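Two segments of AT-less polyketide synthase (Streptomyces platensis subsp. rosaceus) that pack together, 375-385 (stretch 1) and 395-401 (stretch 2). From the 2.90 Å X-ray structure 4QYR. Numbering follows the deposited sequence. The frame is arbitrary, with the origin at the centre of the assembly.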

# COMPACT_ATOMS: atom_id res chain seq x y z
N LEU A 375 -14.54 9.47 29.10
CA LEU A 375 -14.16 8.13 28.68
C LEU A 375 -15.34 7.17 28.87
O LEU A 375 -15.89 7.07 29.97
N PRO A 376 -15.74 6.47 27.80
CA PRO A 376 -16.89 5.55 27.86
C PRO A 376 -16.54 4.17 28.45
O PRO A 376 -15.40 3.75 28.44
N PRO A 377 -17.56 3.46 28.94
CA PRO A 377 -17.35 2.13 29.54
C PRO A 377 -16.90 1.06 28.56
O PRO A 377 -17.31 1.07 27.40
N ALA A 378 -16.08 0.13 29.04
CA ALA A 378 -15.79 -1.07 28.27
C ALA A 378 -16.87 -2.08 28.60
O ALA A 378 -17.51 -2.00 29.65
N LEU A 379 -17.10 -3.04 27.70
CA LEU A 379 -18.26 -3.90 27.84
C LEU A 379 -17.90 -5.36 27.99
O LEU A 379 -16.79 -5.78 27.64
N HIS A 380 -18.86 -6.14 28.51
CA HIS A 380 -18.68 -7.57 28.80
C HIS A 380 -17.45 -7.82 29.66
O HIS A 380 -16.85 -8.88 29.61
N CYS A 381 -17.10 -6.84 30.47
CA CYS A 381 -15.80 -6.85 31.09
C CYS A 381 -15.95 -6.83 32.61
O CYS A 381 -15.14 -6.24 33.32
N ASP A 382 -16.99 -7.49 33.10
CA ASP A 382 -17.26 -7.49 34.54
C ASP A 382 -16.20 -8.28 35.30
O ASP A 382 -15.79 -7.88 36.38
N ARG A 383 -15.76 -9.38 34.73
CA ARG A 383 -14.70 -10.18 35.34
C ARG A 383 -13.41 -10.07 34.51
O ARG A 383 -13.34 -10.59 33.39
N LEU A 384 -12.40 -9.38 35.04
CA LEU A 384 -11.20 -9.09 34.26
C LEU A 384 -10.38 -10.34 33.94
O LEU A 384 -10.53 -11.38 34.59
N ASN A 385 -9.49 -10.21 32.96
CA ASN A 385 -8.56 -11.28 32.60
C ASN A 385 -7.45 -11.45 33.65
O ASN A 385 -6.87 -10.48 34.13
N GLU A 395 -5.51 0.85 33.94
CA GLU A 395 -6.85 0.55 34.40
C GLU A 395 -7.82 0.43 33.23
O GLU A 395 -7.80 1.26 32.31
N VAL A 396 -8.65 -0.60 33.23
CA VAL A 396 -9.72 -0.68 32.26
C VAL A 396 -10.88 0.20 32.72
O VAL A 396 -11.29 0.12 33.86
N VAL A 397 -11.38 1.04 31.82
CA VAL A 397 -12.53 1.90 32.11
C VAL A 397 -13.83 1.15 31.91
O VAL A 397 -14.25 0.94 30.77
N ARG A 398 -14.46 0.74 32.99
CA ARG A 398 -15.71 -0.01 32.87
C ARG A 398 -16.86 0.87 33.32
O ARG A 398 -18.01 0.43 33.41
N GLU A 399 -16.54 2.13 33.57
CA GLU A 399 -17.46 3.09 34.17
C GLU A 399 -17.30 4.44 33.49
O GLU A 399 -16.21 5.02 33.48
N LEU A 400 -18.38 4.96 32.90
CA LEU A 400 -18.34 6.27 32.26
C LEU A 400 -17.77 7.35 33.19
O LEU A 400 -18.35 7.65 34.24
N ARG A 401 -16.64 7.92 32.81
CA ARG A 401 -15.97 8.88 33.69
C ARG A 401 -15.56 10.16 32.97
O ARG A 401 -15.36 10.17 31.76

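The two stretches run antiparallel, and their backbones fix where the side chains meet. Leu 375 and Arg 401 form a hydrogen-bonded antiparallel pair, Leu 375 N to Arg 401 O at 2.9 Å and Arg 401 N to Leu 375 O at 3.1 Å, which places both side chains on the same face, with Leu 375 CB 4.1 Å from Arg 401 CG. Further along, Ala 378 N donates to Val 397 O at 2.6 Å.

Apolar packing follows this frame. Val 396 and Val 397, both t, point toward stretch 1. Val 397 CG1 lies 3.5 Å from Pro 376 O and 4.3 Å from CB of Leu 375 (m, t), whereas Val 396 CG1 meets Ala 378 CB at 3.9 Å and SG of Cys 381 (t) at 4.1 Å. The CA-to-CB bond of Leu 400 (t, p) points sideways, with CB 4.1 Å from Pro 377 CD and CD1 3.4 Å from Leu 375 O.

The polar side-chain contact belongs to Arg 398 (m, t, m). Its CB points away, but the chain returns so that NH1 donates to Cys 381 O at 3.3 Å; CD2 of Leu 384 (m, t) covers one guanidinium face, 3.5 Å from Arg 398 NH1. Within stretch 2, Arg 401 NH2 forms a salt bridge with Glu 395 OE2 at 3.0 Å.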

# COMPACT_ATOMS: atom_id res chain seq x y z
CB LEU A 375 -12.94 7.66 29.46
CG LEU A 375 -11.66 8.44 29.15
CD1 LEU A 375 -10.48 7.96 29.96
CD2 LEU A 375 -11.37 8.29 27.67
CB PRO A 376 -17.32 5.42 26.39
CG PRO A 376 -16.49 6.38 25.62
CD PRO A 376 -15.24 6.58 26.42
CB PRO A 377 -18.74 1.79 30.07
CG PRO A 377 -19.66 2.53 29.13
CD PRO A 377 -18.98 3.83 28.90
CB ALA A 378 -14.40 -1.61 28.60
CB LEU A 379 -19.18 -3.70 26.65
CG LEU A 379 -20.26 -2.63 26.77
CD1 LEU A 379 -19.69 -1.27 27.16
CD2 LEU A 379 -21.00 -2.54 25.46
CB HIS A 380 -18.56 -8.38 27.52
CG HIS A 380 -19.50 -7.94 26.44
ND1 HIS A 380 -19.11 -7.10 25.42
CD2 HIS A 380 -20.80 -8.22 26.23
CE1 HIS A 380 -20.14 -6.89 24.62
NE2 HIS A 380 -21.18 -7.56 25.09
CB CYS A 381 -14.99 -5.66 30.59
SG CYS A 381 -13.25 -5.81 30.86
CB ASP A 382 -18.66 -8.05 34.83
CG ASP A 382 -19.75 -7.31 34.06
OD1 ASP A 382 -19.76 -6.06 34.10
OD2 ASP A 382 -20.60 -7.98 33.43
CB ARG A 383 -15.16 -11.63 35.47
CG ARG A 383 -14.18 -12.53 36.16
CD ARG A 383 -14.42 -12.53 37.65
NE ARG A 383 -15.80 -12.83 37.99
CZ ARG A 383 -16.16 -13.66 38.97
NH1 ARG A 383 -15.23 -14.28 39.69
NH2 ARG A 383 -17.45 -13.89 39.22
CB LEU A 384 -10.30 -8.09 34.99
CG LEU A 384 -10.69 -6.61 35.13
CD1 LEU A 384 -9.43 -5.78 35.36
CD2 LEU A 384 -11.44 -6.10 33.92
CB ASN A 385 -7.95 -10.98 31.23
CG ASN A 385 -7.23 -12.17 30.62
OD1 ASN A 385 -6.39 -12.81 31.26
ND2 ASN A 385 -7.51 -12.44 29.35
CB GLU A 395 -7.30 1.64 35.37
CG GLU A 395 -8.53 1.30 36.18
CD GLU A 395 -8.97 2.47 37.07
OE1 GLU A 395 -8.09 3.10 37.70
OE2 GLU A 395 -10.19 2.76 37.12
CB VAL A 396 -10.23 -2.10 32.08
CG1 VAL A 396 -11.39 -2.11 31.10
CG2 VAL A 396 -9.11 -3.00 31.62
CB VAL A 397 -12.56 3.14 31.21
CG1 VAL A 397 -13.77 4.01 31.52
CG2 VAL A 397 -11.27 3.92 31.35
CB ARG A 398 -15.63 -1.29 33.69
CG ARG A 398 -14.43 -2.14 33.34
CD ARG A 398 -14.33 -3.38 34.20
NE ARG A 398 -13.79 -3.11 35.53
CZ ARG A 398 -13.61 -4.04 36.46
NH1 ARG A 398 -13.92 -5.30 36.20
NH2 ARG A 398 -13.11 -3.73 37.65
CB GLU A 399 -17.19 3.24 35.68
CG GLU A 399 -15.75 3.69 36.10
CD GLU A 399 -14.62 2.66 35.87
OE1 GLU A 399 -14.85 1.63 35.21
OE2 GLU A 399 -13.49 2.87 36.37
CB LEU A 400 -19.74 6.66 31.82
CG LEU A 400 -19.92 8.09 31.29
CD1 LEU A 400 -19.09 8.33 30.05
CD2 LEU A 400 -21.38 8.36 31.02
CB ARG A 401 -14.73 8.25 34.33
CG ARG A 401 -13.50 8.33 33.47
CD ARG A 401 -12.21 8.11 34.25
NE ARG A 401 -12.01 6.73 34.67
CZ ARG A 401 -10.82 6.14 34.73
NH1 ARG A 401 -9.73 6.83 34.37
NH2 ARG A 401 -10.71 4.88 35.12